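Long-range contact in isochorismatase hydrolase (Alkaliphilus metalliredigens, PDB 3HB7), which probably acts as a hydrolase, as a member of the isochorismatase family: residues E[124-129]-E[149-154]. Residues are numbered along the deposited sequence; the frame is centred on the assembly and turned at random.
Sequences VLTGVW and ITLSDG
A beta-alpha-beta crossover, strand 122-126, helix 133-143 and strand 147-151, sets its two strands next to each other and parallel in the central sheet of the isochorismatase fold, where Val124 pairs with Ile149 and Leu125 with Thr150. Leu125 is gripped through both backbone groups: its N donates to Ile149 O at 2.8 Å, while its O receives a weak bond from Leu151 N at 3.3 Å. Val124 and Ile149 run alongside each other with their side chains directed to the same face, CB to CB 3.8 Å; beta-branched residues suit this place because their bulk sits close to the backbone. Leu125 turns to the other face; its CG, anti to the carbonyl carbon (chi1 -78°), lies beside the backbone N, which brings CD2 to 3.4 Å from Ile149 O, in van der Waals contact with the oxygen that accepts the Leu125 N-H. Past the paired residues, Leu151 turns its CB toward strand 122-126 and sets CD2 3.5 Å from Thr126 CG2. Thr126 thus offers a methyl to the leucine, while its OG1 hydrogen-bonds Leu11 O on strand 8-13, satisfying a buried hydroxyl. The segment 149-154 then bends through Ser152 and Asp153, and glycine fits at 154 because a CB there would clash with Leu151 CB. At the backbone angles of Gly127 a CB would be jammed against Thr126 O. A nearly straight bond joins the two glycines, Gly127 N to Gly154 O, 3.1 Å long, with the donor tilted 26° from the carbonyl plane.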
ATOM      1  N   VAL E 124     -45.183  -8.822  -6.514  1.00 24.94           N
ATOM      2  CA  VAL E 124     -43.986  -9.311  -7.145  1.00 25.20           C
ATOM      3  C   VAL E 124     -43.197  -8.192  -7.786  1.00 25.43           C
ATOM      4  O   VAL E 124     -43.743  -7.339  -8.415  1.00 25.31           O
ATOM      5  CB  VAL E 124     -44.264 -10.490  -8.123  1.00 25.68           C
ATOM      6  CG1 VAL E 124     -45.592 -11.124  -7.870  1.00 24.14           C
ATOM      7  CG2 VAL E 124     -44.114 -10.081  -9.526  1.00 25.26           C
ATOM      8  N   LEU E 125     -41.894  -8.213  -7.613  1.00 25.83           N
ATOM      9  CA  LEU E 125     -41.071  -7.046  -7.839  1.00 26.33           C
ATOM     10  C   LEU E 125     -40.273  -7.047  -9.102  1.00 26.25           C
ATOM     11  O   LEU E 125     -39.592  -7.990  -9.394  1.00 26.36           O
ATOM     12  CB  LEU E 125     -40.105  -6.859  -6.682  1.00 26.42           C
ATOM     13  CG  LEU E 125     -40.628  -6.252  -5.409  1.00 27.65           C
ATOM     14  CD1 LEU E 125     -41.396  -5.084  -5.765  1.00 28.49           C
ATOM     15  CD2 LEU E 125     -41.476  -7.214  -4.700  1.00 29.74           C
ATOM     16  N   THR E 126     -40.347  -5.950  -9.826  1.00 26.09           N
ATOM     17  CA  THR E 126     -39.634  -5.794 -11.058  1.00 26.02           C
ATOM     18  C   THR E 126     -39.129  -4.397 -11.184  1.00 26.00           C
ATOM     19  O   THR E 126     -39.680  -3.500 -10.641  1.00 25.80           O
ATOM     20  CB  THR E 126     -40.521  -6.121 -12.262  1.00 26.18           C
ATOM     21  OG1 THR E 126     -41.612  -5.223 -12.318  1.00 25.58           O
ATOM     22  CG2 THR E 126     -41.050  -7.507 -12.153  1.00 25.69           C
ATOM     23  N   GLY E 127     -38.090  -4.204 -11.950  1.00 26.05           N
ATOM     24  CA  GLY E 127     -37.525  -2.895 -12.028  1.00 26.23           C
ATOM     25  C   GLY E 127     -36.187  -2.757 -11.379  1.00 26.41           C
ATOM     26  O   GLY E 127     -35.474  -3.702 -11.168  1.00 26.31           O
ATOM     27  N   VAL E 128     -35.898  -1.525 -11.043  1.00 26.77           N
ATOM     28  CA  VAL E 128     -34.595  -1.042 -10.766  1.00 26.71           C
ATOM     29  C   VAL E 128     -34.645  -0.013  -9.624  1.00 26.82           C
ATOM     30  O   VAL E 128     -35.604   0.691  -9.520  1.00 26.44           O
ATOM     31  CB  VAL E 128     -34.157  -0.405 -12.066  1.00 26.95           C
ATOM     32  CG1 VAL E 128     -33.929   1.022 -11.951  1.00 27.64           C
ATOM     33  CG2 VAL E 128     -33.060  -1.135 -12.683  1.00 26.34           C
ATOM     34  N   TRP E 129     -33.612   0.138  -8.803  1.00 26.59           N
ATOM     35  CA  TRP E 129     -32.489  -0.752  -8.653  1.00 26.95           C
ATOM     36  C   TRP E 129     -32.818  -1.810  -7.666  1.00 26.79           C
ATOM     37  O   TRP E 129     -33.514  -1.574  -6.726  1.00 26.62           O
ATOM     38  CB  TRP E 129     -31.274  -0.050  -8.084  1.00 27.12           C
ATOM     39  CG  TRP E 129     -30.809   1.155  -8.731  1.00 28.28           C
ATOM     40  CD1 TRP E 129     -31.415   1.842  -9.692  1.00 29.47           C
ATOM     41  CD2 TRP E 129     -29.604   1.837  -8.445  1.00 28.58           C
ATOM     42  NE1 TRP E 129     -30.680   2.913 -10.037  1.00 29.48           N
ATOM     43  CE2 TRP E 129     -29.555   2.932  -9.274  1.00 29.50           C
ATOM     44  CE3 TRP E 129     -28.568   1.630  -7.550  1.00 28.29           C
ATOM     45  CZ2 TRP E 129     -28.525   3.818  -9.243  1.00 30.07           C
ATOM     46  CZ3 TRP E 129     -27.562   2.500  -7.522  1.00 28.43           C
ATOM     47  CH2 TRP E 129     -27.536   3.579  -8.358  1.00 29.55           C
ATOM     48  N   ILE E 149     -42.611 -11.610  -3.867  1.00 28.71           N
ATOM     49  CA  ILE E 149     -41.823 -12.344  -4.810  1.00 28.78           C
ATOM     50  C   ILE E 149     -40.916 -11.391  -5.539  1.00 29.27           C
ATOM     51  O   ILE E 149     -41.322 -10.333  -5.919  1.00 29.67           O
ATOM     52  CB  ILE E 149     -42.714 -13.098  -5.812  1.00 28.84           C
ATOM     53  CG1 ILE E 149     -43.257 -14.351  -5.185  1.00 28.90           C
ATOM     54  CG2 ILE E 149     -41.969 -13.540  -6.989  1.00 28.06           C
ATOM     55  CD1 ILE E 149     -44.456 -14.830  -5.847  1.00 30.00           C
ATOM     56  N   THR E 150     -39.671 -11.783  -5.727  1.00 29.70           N
ATOM     57  CA  THR E 150     -38.714 -10.965  -6.433  1.00 29.66           C
ATOM     58  C   THR E 150     -38.259 -11.682  -7.670  1.00 29.96           C
ATOM     59  O   THR E 150     -37.806 -12.792  -7.598  1.00 30.11           O
ATOM     60  CB  THR E 150     -37.450 -10.741  -5.619  1.00 29.73           C
ATOM     61  OG1 THR E 150     -37.774 -10.389  -4.292  1.00 30.38           O
ATOM     62  CG2 THR E 150     -36.653  -9.673  -6.211  1.00 28.79           C
ATOM     63  N   LEU E 151     -38.330 -11.019  -8.800  1.00 29.75           N
ATOM     64  CA  LEU E 151     -37.973 -11.647 -10.035  1.00 29.28           C
ATOM     65  C   LEU E 151     -36.548 -11.344 -10.391  1.00 29.15           C
ATOM     66  O   LEU E 151     -36.234 -10.252 -10.769  1.00 28.97           O
ATOM     67  CB  LEU E 151     -38.871 -11.128 -11.132  1.00 29.50           C
ATOM     68  CG  LEU E 151     -40.068 -11.944 -11.560  1.00 29.43           C
ATOM     69  CD1 LEU E 151     -40.586 -12.758 -10.464  1.00 29.76           C
ATOM     70  CD2 LEU E 151     -41.120 -11.049 -12.085  1.00 28.73           C
ATOM     71  N   SER E 152     -35.706 -12.359 -10.304  1.00 28.75           N
ATOM     72  CA  SER E 152     -34.274 -12.219 -10.440  1.00 28.63           C
ATOM     73  C   SER E 152     -33.844 -11.705 -11.780  1.00 28.53           C
ATOM     74  O   SER E 152     -32.968 -10.910 -11.859  1.00 28.82           O
ATOM     75  CB  SER E 152     -33.563 -13.520 -10.116  1.00 28.61           C
ATOM     76  OG  SER E 152     -34.137 -14.629 -10.755  1.00 27.80           O
ATOM     77  N   ASP E 153     -34.458 -12.147 -12.848  1.00 28.49           N
ATOM     78  CA  ASP E 153     -34.135 -11.573 -14.132  1.00 28.55           C
ATOM     79  C   ASP E 153     -35.071 -10.446 -14.475  1.00 28.43           C
ATOM     80  O   ASP E 153     -34.954  -9.831 -15.504  1.00 28.02           O
ATOM     81  CB  ASP E 153     -34.078 -12.626 -15.226  1.00 28.48           C
ATOM     82  CG  ASP E 153     -35.274 -13.514 -15.243  1.00 29.44           C
ATOM     83  OD1 ASP E 153     -36.063 -13.517 -14.303  1.00 28.98           O
ATOM     84  OD2 ASP E 153     -35.428 -14.237 -16.221  1.00 31.58           O
ATOM     85  N   GLY E 154     -35.997 -10.172 -13.577  1.00 28.38           N
ATOM     86  CA  GLY E 154     -36.846  -9.016 -13.696  1.00 28.49           C
ATOM     87  C   GLY E 154     -36.318  -7.756 -13.049  1.00 28.61           C
ATOM     88  O   GLY E 154     -36.862  -6.710 -13.242  1.00 28.72           O
TER